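Local atomic coordinates of glycosyl hydrolase, family 38 (Enterococcus faecalis, PDB entry 5KBP), a protein that probably hydrolyses alpha-mannosidic linkages, as a member of glycosyl hydrolase family 38, and probably binds carbohydrate and a metal ion. Residues 556-561 with 584-589; 601-606 with 647-652; 661-666 with 776-781; 690-695 with 714-719. One frame throughout, in Å; residues are numbered along the deposited sequence.

How the contacts relate
Contact 1 comes first along the chain. It closes the loop from strand 555-566 to the turn after strand 583-584. Contact 2 follows and pairs strands 601-613 and 641-653. Contact 3 then joins strand 659-667 to strand 772-783, 110 residues on. Contact 4 is nested inside the long loop that contact 3 closes. Contacts 2, 3 and 4 all reach one antiparallel sheet. Contacts 2 and 3 are neighbours in it, because strands 641-653 and 659-667 lie side by side. Contact 1 belongs to a second antiparallel sheet, and Leu-560 packs from it on both contact 2 and contact 3. Contacts 3 and 4 do not touch; their nearest atoms are about 7 Å apart.

Contact 1 (556-561 with 584-589); sequences FSKLLT and TTENVT. With SO4 (sulfate ion), chain K.
Thr-561 makes the van der Waals part of this contact, its methyl CG2 against the hydroxyls of Thr-584 and Thr-585. Thr-561 CG2 lies 3.3 Å from Thr-584 OG1 and 3.9 Å from Thr-585 OG1, so a methyl group faces two hydroxyl oxygens. CG2 is anti to the backbone N of Thr-561, while OG1 is beside that N (chi1 -65°). This torsion sends CG2 to the hydroxyls of 584-585 and lets OG1 bond back to Lys-558 O.

The hydrogen bonds lie within each segment. Thr-561 OG1 bonds to Lys-558 O at 3.0 Å, well above the carbonyl plane, and ties the bend together. Thr-584 OG1 accepts from Glu-586 N at 3.3 Å, which makes an ST turn. Both threonine hydroxyls of 584-585 also bond to the backbone of Phe-562: Thr-585 OG1 to its N and Thr-584 OG1 to its O.

The charged part is looser. Lys-558 NZ and Glu-586 OE2 form a long salt bridge of 3.9 Å. The extended lysine chain also brings Lys-558 NZ to sulfate O4, at 2.9 Å. That ion probably comes from the crystallisation liquor.

The chain turns a corner at Lys-558. Two G1 beta bulges occur here: Lys-558 and Leu-559 both face Leu-545, and Leu-560 and Thr-561 both face Leu-677. The segment 556-561 thus lies between strands 545-549 and 672-679, with Leu-559 and Leu-560 also packing on strand 772-783.

Contact 2 (601-606 with 647-652); sequences KASYQI and TTMVTM
Met-649 folds its side chain over Gln-605 and reaches on to Ser-603. The chain bends at chi2 (-69°) and again at chi3. Met-649 SD lies 3.6 Å from Gln-605 CB, and Met-649 CE comes to 3.8 Å from Ser-603 OG. Ser-603 OG is hydrogen-bonded to Glu-596 OE1 on the adjoining strand. On the same face, Gln-605 has a second neighbour in Thr-647, whose CG2 touches Gln-605 CG at 3.7 Å. At the other end, Thr-651 CG2 meets CE of the extended Lys-601 at 3.8 Å.

The opposite face carries Ala-602, Tyr-604, Ile-606, Thr-648, Val-650 and Met-652. Here Ile-606 CD1 packs on Val-650 CG2 at 3.7 Å. Thr-648 and Val-650 both touch Leu-560 of the facing sheet, and Met-652 and Tyr-604 pack on strand 535-539.

The backbones form a regular antiparallel ladder. Three hydrogen-bonded pairs, Ala-602 with Met-652, Tyr-604 with Val-650 and Ile-606 with Thr-648, give six N-H to O bonds. The one from Ile-606 N to Thr-648 O is 2.8 Å. CA-H...O contacts fill the positions between them, as from Ser-603 CA to Val-650 O at 3.2 Å.

The chemistry differs between the two faces. One is mixed, with thioether, methyl and polar groups, and is partly exposed apart from Ser-603. The other is buried and mainly apolar, and forms part of the packing between two sheets.

Contact 3 (661-666 with 776-781); sequences FETTIN and FKYGLS
Thr-663 OG1 and Tyr-778 OH form a hydrogen bond, and either could be the donor. The distance between Thr-663 OG1 and Tyr-778 OH, 2.5 Å, is short, and its exact length is doubtful. Thr-663 OG1 is also bonded to Thr-648 OG1 on the strand beyond, so the threonine oxygen links three adjacent strands. The hydroxyl meets the tyrosine at the edge of its ring. Tyr-778 CG stands between the backbone N and the carbonyl carbon (chi1 55°), which starts the ring toward Phe-661 CB.

Phe-661 CB sits over one face of the same tyrosine ring. Phe-661 CB lies 3.7 Å from the centroid of the Tyr-778 ring, a CH-pi contact offset toward the rim. The two side chains cross at about a right angle. Their rings meet obliquely, with planes at 39° and Phe-661 CD2 3.6 Å from Tyr-778 CD2. Beyond them, Leu-780 CB touches the edge of the Phe-661 ring at CE2.

The strands are antiparallel neighbours within a large sheet of the C-terminal region. Phe-661 with Tyr-778 and Thr-663 with Phe-776 are hydrogen-bonded pairs. The bonds from Phe-661 N to Tyr-778 O and from Phe-776 N to Thr-663 O are both 2.7 Å. The return bond from Tyr-778 N to Phe-661 O is longer, 3.2 Å.

Further along, Ile-665 CD1 meets the edge of the Phe-776 ring, 3.9 Å from CE2. Tyr-778 and Thr-663 also touch strand 555-566 of the facing sheet, through Phe-562. On the other face, Glu-662 and Lys-777 lie side by side and point the same way. Their charged atoms, Glu-662 OE2 and Lys-777 NZ, are 4.6 Å apart and not in contact.

Contact 4 (690-695 with 714-719); sequences DSIYEV and HQQAFV
Asp-690 is gripped by three hydrogen bonds from or to the segment 714-719. Gln-716 N gives to Asp-690 O at 2.8 Å. Asp-690 N gives to Phe-718 O at 3.0 Å, in a nearly straight bond (179°). Ala-717 N gives to the carboxylate oxygen OD2 of Asp-690 at 3.1 Å; OD2 accepts through its anti lone pair.

Asp-690 CG is anti to the backbone N (chi1 -170°). This brings CG against Phe-718 CE2, and the carboxylate stacks on the Phe-718 ring, with planes 12° apart. Asp-690 CB sits over the centre of the Phe-718 ring, 3.5 Å from the centroid, as a CH-pi contact. Helix 789-799 adds to both groups: Tyr-797 OH bonds to the second carboxylate oxygen, OD1, and Tyr-793 stacks on the Phe-718 ring.

Asp-690 and Phe-718 belong to adjacent antiparallel strands, 686-690 and 718-722, of the same large sheet as strand 772-783. Asp-690 ends its strand, and the chain then turns through 691-694, where Ser-691 N bonds to Glu-694 O. Strand 695-699, at one edge of the sheet, follows. Its first residue, Val-695, brings CG2 to the edge of the Phe-718 ring, 3.9 Å from CZ.

Gln-716 packs against Asp-690 through CB and against Ser-691 O through CG. Its chain bends at chi2, and Gln-716 CG lies 3.4 Å from Ser-691 O. Ile-692 CD1 approaches the amide at 3.9 Å from Gln-716 NE2, and that nitrogen is hydrogen-bonded to Phe-96 O. Ile-692 continues onto helix 100-117, where it touches Ser-100 and Asn-103 in the N-terminal family 38 region.

Contact 1 (556-561 with 584-589)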
# COMPACT_ATOMS: atom_id res chain seq x y z
N PHE A 556 -6.98 16.10 -43.24
CA PHE A 556 -7.03 14.79 -42.61
C PHE A 556 -8.45 14.56 -42.11
O PHE A 556 -9.03 15.44 -41.47
CB PHE A 556 -6.03 14.69 -41.45
CG PHE A 556 -4.62 15.05 -41.83
CD1 PHE A 556 -4.18 16.36 -41.76
CD2 PHE A 556 -3.74 14.07 -42.26
CE1 PHE A 556 -2.88 16.69 -42.11
CE2 PHE A 556 -2.45 14.39 -42.62
CZ PHE A 556 -2.01 15.70 -42.54
N SER A 557 -9.00 13.38 -42.40
CA SER A 557 -10.38 13.07 -42.07
C SER A 557 -10.46 11.78 -41.26
O SER A 557 -9.50 11.01 -41.19
CB SER A 557 -11.24 12.95 -43.34
OG SER A 557 -10.73 11.94 -44.20
N LYS A 558 -11.63 11.57 -40.65
CA LYS A 558 -11.93 10.40 -39.83
C LYS A 558 -11.00 10.26 -38.63
O LYS A 558 -10.78 9.16 -38.13
CB LYS A 558 -11.91 9.11 -40.67
CG LYS A 558 -12.91 9.11 -41.81
CD LYS A 558 -12.82 7.84 -42.63
CE LYS A 558 -13.81 7.85 -43.77
NZ LYS A 558 -13.74 6.62 -44.61
N LEU A 559 -10.45 11.38 -38.15
CA LEU A 559 -9.60 11.35 -36.98
C LEU A 559 -10.44 11.23 -35.71
O LEU A 559 -11.61 11.61 -35.68
CB LEU A 559 -8.74 12.61 -36.92
CG LEU A 559 -7.78 12.82 -38.09
CD1 LEU A 559 -7.09 14.18 -37.99
CD2 LEU A 559 -6.75 11.71 -38.14
N LEU A 560 -9.82 10.69 -34.66
CA LEU A 560 -10.47 10.46 -33.37
C LEU A 560 -11.66 9.50 -33.52
O LEU A 560 -12.78 9.79 -33.10
CB LEU A 560 -10.91 11.78 -32.73
CG LEU A 560 -11.23 11.76 -31.23
CD1 LEU A 560 -9.96 11.54 -30.42
CD2 LEU A 560 -11.94 13.04 -30.81
N THR A 561 -11.39 8.35 -34.13
CA THR A 561 -12.37 7.28 -34.26
C THR A 561 -12.04 6.18 -33.25
O THR A 561 -10.89 5.75 -33.15
CB THR A 561 -12.38 6.71 -35.68
OG1 THR A 561 -12.84 7.71 -36.59
CG2 THR A 561 -13.31 5.50 -35.76
N THR A 584 -17.00 -0.02 -34.07
CA THR A 584 -16.43 1.30 -34.25
C THR A 584 -17.50 2.37 -34.07
O THR A 584 -18.70 2.10 -34.15
CB THR A 584 -15.77 1.45 -35.63
OG1 THR A 584 -15.13 2.72 -35.71
CG2 THR A 584 -16.82 1.35 -36.73
N THR A 585 -17.04 3.60 -33.83
CA THR A 585 -17.92 4.76 -33.75
C THR A 585 -18.09 5.46 -35.09
O THR A 585 -18.67 6.54 -35.14
CB THR A 585 -17.39 5.76 -32.72
OG1 THR A 585 -16.07 6.19 -33.09
CG2 THR A 585 -17.33 5.12 -31.33
N GLU A 586 -17.59 4.86 -36.18
CA GLU A 586 -17.69 5.49 -37.49
C GLU A 586 -19.13 5.66 -37.94
O GLU A 586 -19.45 6.60 -38.67
CB GLU A 586 -16.91 4.66 -38.53
CG GLU A 586 -16.85 5.30 -39.91
CD GLU A 586 -16.43 4.33 -40.99
OE1 GLU A 586 -16.42 3.11 -40.72
OE2 GLU A 586 -16.10 4.79 -42.10
N ASN A 587 -20.02 4.76 -37.50
CA ASN A 587 -21.43 4.85 -37.87
C ASN A 587 -22.29 5.09 -36.64
O ASN A 587 -23.16 4.27 -36.31
CB ASN A 587 -21.86 3.58 -38.60
N VAL A 588 -22.05 6.19 -35.94
CA VAL A 588 -22.74 6.53 -34.70
C VAL A 588 -23.12 8.00 -34.74
O VAL A 588 -22.37 8.83 -35.26
CB VAL A 588 -21.88 6.21 -33.46
CG1 VAL A 588 -22.56 6.67 -32.18
CG2 VAL A 588 -21.57 4.72 -33.39
N THR A 589 -24.29 8.33 -34.20
CA THR A 589 -24.74 9.71 -34.08
C THR A 589 -24.23 10.27 -32.76
O THR A 589 -24.75 9.93 -31.69
CB THR A 589 -26.26 9.80 -34.16
OG1 THR A 589 -26.71 9.25 -35.41
CG2 THR A 589 -26.71 11.25 -34.06
S SO4 K . -14.20 8.39 -47.74
O1 SO4 K . -13.20 9.24 -47.11
O2 SO4 K . -15.51 8.67 -47.16
O3 SO4 K . -14.24 8.65 -49.18
O4 SO4 K . -13.87 6.99 -47.51

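Contact 2 (601-606 with 647-652)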
# COMPACT_ATOMS: atom_id res chain seq x y z
N LYS A 601 -9.28 30.37 -26.30
CA LYS A 601 -9.47 28.97 -25.97
C LYS A 601 -10.92 28.57 -26.24
O LYS A 601 -11.84 29.31 -25.91
CB LYS A 601 -9.11 28.70 -24.50
CG LYS A 601 -9.30 27.26 -24.05
CD LYS A 601 -8.94 27.09 -22.59
CE LYS A 601 -9.18 25.67 -22.11
NZ LYS A 601 -8.81 25.50 -20.68
N ALA A 602 -11.09 27.39 -26.83
CA ALA A 602 -12.41 26.83 -27.10
C ALA A 602 -12.34 25.32 -26.96
O ALA A 602 -11.32 24.70 -27.29
CB ALA A 602 -12.92 27.22 -28.49
N SER A 603 -13.43 24.73 -26.47
CA SER A 603 -13.48 23.29 -26.26
C SER A 603 -14.86 22.76 -26.63
O SER A 603 -15.88 23.44 -26.43
CB SER A 603 -13.17 22.92 -24.80
OG SER A 603 -14.18 23.38 -23.93
N TYR A 604 -14.88 21.54 -27.16
CA TYR A 604 -16.10 20.84 -27.52
C TYR A 604 -16.20 19.53 -26.75
O TYR A 604 -15.18 18.87 -26.50
CB TYR A 604 -16.15 20.55 -29.03
CG TYR A 604 -16.67 21.68 -29.88
CD1 TYR A 604 -15.87 22.77 -30.18
CD2 TYR A 604 -17.96 21.65 -30.39
CE1 TYR A 604 -16.34 23.81 -30.96
CE2 TYR A 604 -18.43 22.69 -31.18
CZ TYR A 604 -17.62 23.76 -31.46
OH TYR A 604 -18.08 24.79 -32.24
N GLN A 605 -17.42 19.16 -26.39
CA GLN A 605 -17.69 17.86 -25.79
C GLN A 605 -18.32 16.95 -26.84
O GLN A 605 -19.30 17.32 -27.48
CB GLN A 605 -18.63 17.99 -24.58
CG GLN A 605 -18.81 16.69 -23.81
CD GLN A 605 -20.08 16.67 -22.98
OE1 GLN A 605 -21.18 16.85 -23.51
NE2 GLN A 605 -19.93 16.44 -21.68
N ILE A 606 -17.74 15.77 -27.01
CA ILE A 606 -18.24 14.77 -27.95
C ILE A 606 -18.69 13.56 -27.15
O ILE A 606 -17.88 12.92 -26.47
CB ILE A 606 -17.18 14.37 -28.99
CG1 ILE A 606 -16.68 15.61 -29.74
CG2 ILE A 606 -17.75 13.35 -29.96
CD1 ILE A 606 -15.57 15.32 -30.72
N THR A 647 -17.00 9.91 -23.81
CA THR A 647 -17.05 11.36 -23.76
C THR A 647 -15.64 11.91 -23.94
O THR A 647 -14.76 11.63 -23.12
CB THR A 647 -17.65 11.85 -22.44
OG1 THR A 647 -18.96 11.29 -22.27
CG2 THR A 647 -17.76 13.37 -22.43
N THR A 648 -15.44 12.69 -25.00
CA THR A 648 -14.14 13.26 -25.33
C THR A 648 -14.25 14.78 -25.36
O THR A 648 -15.19 15.33 -25.95
CB THR A 648 -13.64 12.74 -26.68
OG1 THR A 648 -13.62 11.31 -26.67
CG2 THR A 648 -12.23 13.26 -26.96
N MET A 649 -13.29 15.45 -24.72
CA MET A 649 -13.21 16.90 -24.72
C MET A 649 -12.09 17.32 -25.67
O MET A 649 -10.91 17.09 -25.38
CB MET A 649 -12.97 17.44 -23.31
CG MET A 649 -14.14 17.27 -22.36
SD MET A 649 -15.54 18.33 -22.77
CE MET A 649 -14.84 19.95 -22.51
N VAL A 650 -12.46 17.92 -26.79
CA VAL A 650 -11.50 18.41 -27.77
C VAL A 650 -11.24 19.89 -27.49
O VAL A 650 -12.16 20.71 -27.56
CB VAL A 650 -11.99 18.20 -29.20
CG1 VAL A 650 -10.94 18.66 -30.20
CG2 VAL A 650 -12.36 16.74 -29.43
N THR A 651 -9.99 20.23 -27.17
CA THR A 651 -9.63 21.57 -26.75
C THR A 651 -8.61 22.17 -27.72
O THR A 651 -7.68 21.49 -28.16
CB THR A 651 -9.06 21.57 -25.33
OG1 THR A 651 -9.97 20.90 -24.45
CG2 THR A 651 -8.85 22.99 -24.83
N MET A 652 -8.80 23.45 -28.04
CA MET A 652 -7.88 24.20 -28.88
C MET A 652 -7.64 25.57 -28.25
O MET A 652 -8.58 26.21 -27.78
CB MET A 652 -8.43 24.37 -30.30
CG MET A 652 -7.72 25.45 -31.12
SD MET A 652 -8.64 26.00 -32.56
CE MET A 652 -8.63 24.51 -33.53

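Contact 3 (661-666 with 776-781)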
# COMPACT_ATOMS: atom_id res chain seq x y z
N PHE A 661 -6.97 16.23 -26.41
CA PHE A 661 -8.10 15.34 -26.21
C PHE A 661 -8.12 14.83 -24.78
O PHE A 661 -7.07 14.63 -24.16
CB PHE A 661 -8.06 14.15 -27.18
CG PHE A 661 -7.87 14.55 -28.61
CD1 PHE A 661 -8.85 15.27 -29.27
CD2 PHE A 661 -6.73 14.19 -29.30
CE1 PHE A 661 -8.69 15.63 -30.60
CE2 PHE A 661 -6.56 14.55 -30.63
CZ PHE A 661 -7.54 15.27 -31.27
N GLU A 662 -9.33 14.60 -24.26
CA GLU A 662 -9.52 14.05 -22.92
C GLU A 662 -10.74 13.14 -22.97
O GLU A 662 -11.88 13.61 -22.91
CB GLU A 662 -9.69 15.16 -21.88
CG GLU A 662 -9.05 14.84 -20.54
CD GLU A 662 -9.22 15.96 -19.53
OE1 GLU A 662 -10.20 15.91 -18.75
OE2 GLU A 662 -8.39 16.89 -19.51
N THR A 663 -10.50 11.84 -23.09
CA THR A 663 -11.56 10.85 -23.20
C THR A 663 -11.81 10.20 -21.84
O THR A 663 -10.86 9.75 -21.19
CB THR A 663 -11.21 9.78 -24.23
OG1 THR A 663 -11.04 10.39 -25.52
CG2 THR A 663 -12.30 8.73 -24.31
N THR A 664 -13.07 10.17 -21.42
CA THR A 664 -13.46 9.58 -20.15
C THR A 664 -14.51 8.50 -20.38
O THR A 664 -15.45 8.69 -21.15
CB THR A 664 -14.02 10.63 -19.18
OG1 THR A 664 -15.15 11.28 -19.78
CG2 THR A 664 -12.96 11.67 -18.86
N ILE A 665 -14.34 7.36 -19.70
CA ILE A 665 -15.27 6.24 -19.78
C ILE A 665 -15.51 5.69 -18.39
O ILE A 665 -14.70 5.88 -17.47
CB ILE A 665 -14.77 5.11 -20.71
CG1 ILE A 665 -13.50 4.47 -20.13
CG2 ILE A 665 -14.51 5.63 -22.12
CD1 ILE A 665 -13.05 3.23 -20.87
N ASN A 666 -16.63 4.99 -18.23
CA ASN A 666 -16.93 4.21 -17.04
C ASN A 666 -16.91 2.74 -17.46
O ASN A 666 -17.95 2.15 -17.77
CB ASN A 666 -18.26 4.61 -16.42
CG ASN A 666 -18.58 3.83 -15.16
OD1 ASN A 666 -17.68 3.31 -14.50
ND2 ASN A 666 -19.86 3.74 -14.83
N PHE A 776 -8.32 9.40 -20.23
CA PHE A 776 -7.16 9.26 -21.09
C PHE A 776 -6.84 10.61 -21.71
O PHE A 776 -7.69 11.21 -22.37
CB PHE A 776 -7.41 8.21 -22.18
CG PHE A 776 -8.00 6.94 -21.66
CD1 PHE A 776 -7.21 6.01 -21.01
CD2 PHE A 776 -9.35 6.67 -21.83
CE1 PHE A 776 -7.76 4.83 -20.53
CE2 PHE A 776 -9.90 5.50 -21.35
CZ PHE A 776 -9.11 4.57 -20.70
N LYS A 777 -5.61 11.09 -21.49
CA LYS A 777 -5.15 12.37 -22.01
C LYS A 777 -4.20 12.12 -23.17
O LYS A 777 -3.19 11.43 -23.01
CB LYS A 777 -4.47 13.19 -20.92
CG LYS A 777 -5.40 13.62 -19.79
CD LYS A 777 -4.68 14.48 -18.78
CE LYS A 777 -5.61 14.91 -17.66
NZ LYS A 777 -4.92 15.76 -16.65
N TYR A 778 -4.52 12.70 -24.33
CA TYR A 778 -3.71 12.55 -25.53
C TYR A 778 -3.99 13.75 -26.43
O TYR A 778 -4.86 14.57 -26.14
CB TYR A 778 -3.99 11.21 -26.23
CG TYR A 778 -5.44 10.95 -26.56
CD1 TYR A 778 -6.35 10.59 -25.57
CD2 TYR A 778 -5.90 11.05 -27.86
CE1 TYR A 778 -7.68 10.35 -25.87
CE2 TYR A 778 -7.23 10.81 -28.17
CZ TYR A 778 -8.11 10.46 -27.17
OH TYR A 778 -9.43 10.21 -27.47
N GLY A 779 -3.23 13.85 -27.52
CA GLY A 779 -3.38 15.00 -28.39
C GLY A 779 -2.80 14.78 -29.77
O GLY A 779 -2.16 13.76 -30.04
N LEU A 780 -3.03 15.76 -30.63
CA LEU A 780 -2.65 15.71 -32.04
C LEU A 780 -1.86 16.96 -32.39
O LEU A 780 -2.14 18.05 -31.88
CB LEU A 780 -3.90 15.58 -32.93
CG LEU A 780 -3.80 15.54 -34.46
CD1 LEU A 780 -4.94 14.71 -35.03
CD2 LEU A 780 -3.82 16.94 -35.06
N SER A 781 -0.88 16.79 -33.28
CA SER A 781 -0.07 17.91 -33.74
C SER A 781 0.35 17.65 -35.18
O SER A 781 0.90 16.59 -35.49
CB SER A 781 1.16 18.11 -32.85
OG SER A 781 1.93 19.22 -33.28

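Contact 4 (690-695 with 714-719)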
# COMPACT_ATOMS: atom_id res chain seq x y z
N ASP A 690 8.59 7.83 -29.82
CA ASP A 690 9.44 8.24 -28.72
C ASP A 690 9.86 7.03 -27.90
O ASP A 690 9.01 6.26 -27.44
CB ASP A 690 8.70 9.25 -27.83
CG ASP A 690 9.62 9.91 -26.82
OD1 ASP A 690 10.78 10.19 -27.16
OD2 ASP A 690 9.17 10.14 -25.68
N SER A 691 11.17 6.87 -27.71
CA SER A 691 11.68 5.77 -26.90
C SER A 691 12.50 6.32 -25.73
O SER A 691 12.11 7.32 -25.11
CB SER A 691 12.53 4.82 -27.75
OG SER A 691 12.86 3.65 -27.02
N ILE A 692 13.63 5.69 -25.43
CA ILE A 692 14.47 6.09 -24.31
C ILE A 692 15.64 6.89 -24.87
O ILE A 692 16.56 6.33 -25.46
CB ILE A 692 14.96 4.87 -23.52
CG1 ILE A 692 13.76 4.04 -23.05
CG2 ILE A 692 15.81 5.31 -22.34
CD1 ILE A 692 12.74 4.84 -22.27
N TYR A 693 15.59 8.21 -24.66
CA TYR A 693 16.62 9.13 -25.17
C TYR A 693 16.81 8.96 -26.67
O TYR A 693 17.93 9.03 -27.18
CB TYR A 693 17.94 8.94 -24.43
CG TYR A 693 17.91 9.30 -22.96
CD1 TYR A 693 17.72 10.61 -22.55
CD2 TYR A 693 18.11 8.33 -21.99
CE1 TYR A 693 17.70 10.94 -21.20
CE2 TYR A 693 18.09 8.65 -20.64
CZ TYR A 693 17.89 9.96 -20.26
OH TYR A 693 17.87 10.28 -18.92
N GLU A 694 15.71 8.74 -27.39
CA GLU A 694 15.82 8.35 -28.78
C GLU A 694 14.46 8.48 -29.46
O GLU A 694 13.44 8.09 -28.89
CB GLU A 694 16.33 6.91 -28.90
CG GLU A 694 16.15 6.26 -30.26
CD GLU A 694 16.57 4.81 -30.25
OE1 GLU A 694 17.27 4.38 -31.19
OE2 GLU A 694 16.20 4.09 -29.30
N VAL A 695 14.46 9.02 -30.67
CA VAL A 695 13.33 8.94 -31.58
C VAL A 695 13.66 7.81 -32.55
O VAL A 695 14.39 8.01 -33.53
CB VAL A 695 13.07 10.26 -32.30
CG1 VAL A 695 11.95 10.10 -33.32
CG2 VAL A 695 12.72 11.35 -31.30
N HIS A 714 5.94 -0.36 -28.49
CA HIS A 714 6.03 0.49 -27.31
C HIS A 714 6.29 1.93 -27.71
O HIS A 714 7.06 2.20 -28.63
CB HIS A 714 7.15 0.01 -26.38
CG HIS A 714 7.05 -1.43 -25.99
ND1 HIS A 714 7.49 -2.46 -26.80
CD2 HIS A 714 6.57 -2.02 -24.87
CE1 HIS A 714 7.28 -3.61 -26.20
NE2 HIS A 714 6.72 -3.37 -25.02
N GLN A 715 5.64 2.86 -27.02
CA GLN A 715 5.90 4.28 -27.20
C GLN A 715 5.99 4.95 -25.84
O GLN A 715 5.44 4.46 -24.84
CB GLN A 715 4.81 4.97 -28.04
CG GLN A 715 3.48 5.15 -27.32
CD GLN A 715 2.50 5.98 -28.12
OE1 GLN A 715 2.88 6.73 -29.02
NE2 GLN A 715 1.22 5.86 -27.79
N GLN A 716 6.70 6.07 -25.80
CA GLN A 716 6.79 6.87 -24.59
C GLN A 716 5.82 8.05 -24.67
O GLN A 716 4.68 7.95 -24.20
CB GLN A 716 8.23 7.37 -24.39
CG GLN A 716 9.15 6.37 -23.70
CD GLN A 716 9.04 6.41 -22.19
OE1 GLN A 716 9.09 7.48 -21.58
NE2 GLN A 716 8.88 5.24 -21.58
N ALA A 717 6.26 9.15 -25.26
CA ALA A 717 5.48 10.38 -25.27
C ALA A 717 4.70 10.60 -26.56
O ALA A 717 3.68 11.29 -26.53
CB ALA A 717 6.38 11.59 -25.03
N PHE A 718 5.13 10.02 -27.68
CA PHE A 718 4.47 10.32 -28.95
C PHE A 718 4.79 9.24 -29.98
O PHE A 718 5.63 8.37 -29.76
CB PHE A 718 4.90 11.69 -29.49
CG PHE A 718 6.39 11.85 -29.65
CD1 PHE A 718 7.02 11.40 -30.79
CD2 PHE A 718 7.15 12.45 -28.66
CE1 PHE A 718 8.39 11.53 -30.95
CE2 PHE A 718 8.51 12.59 -28.81
CZ PHE A 718 9.13 12.13 -29.95
N VAL A 719 4.08 9.31 -31.10
CA VAL A 719 4.34 8.50 -32.29
C VAL A 719 4.03 9.37 -33.51
O VAL A 719 3.08 10.15 -33.49
CB VAL A 719 3.51 7.20 -32.29
CG1 VAL A 719 2.03 7.51 -32.12
CG2 VAL A 719 3.76 6.41 -33.56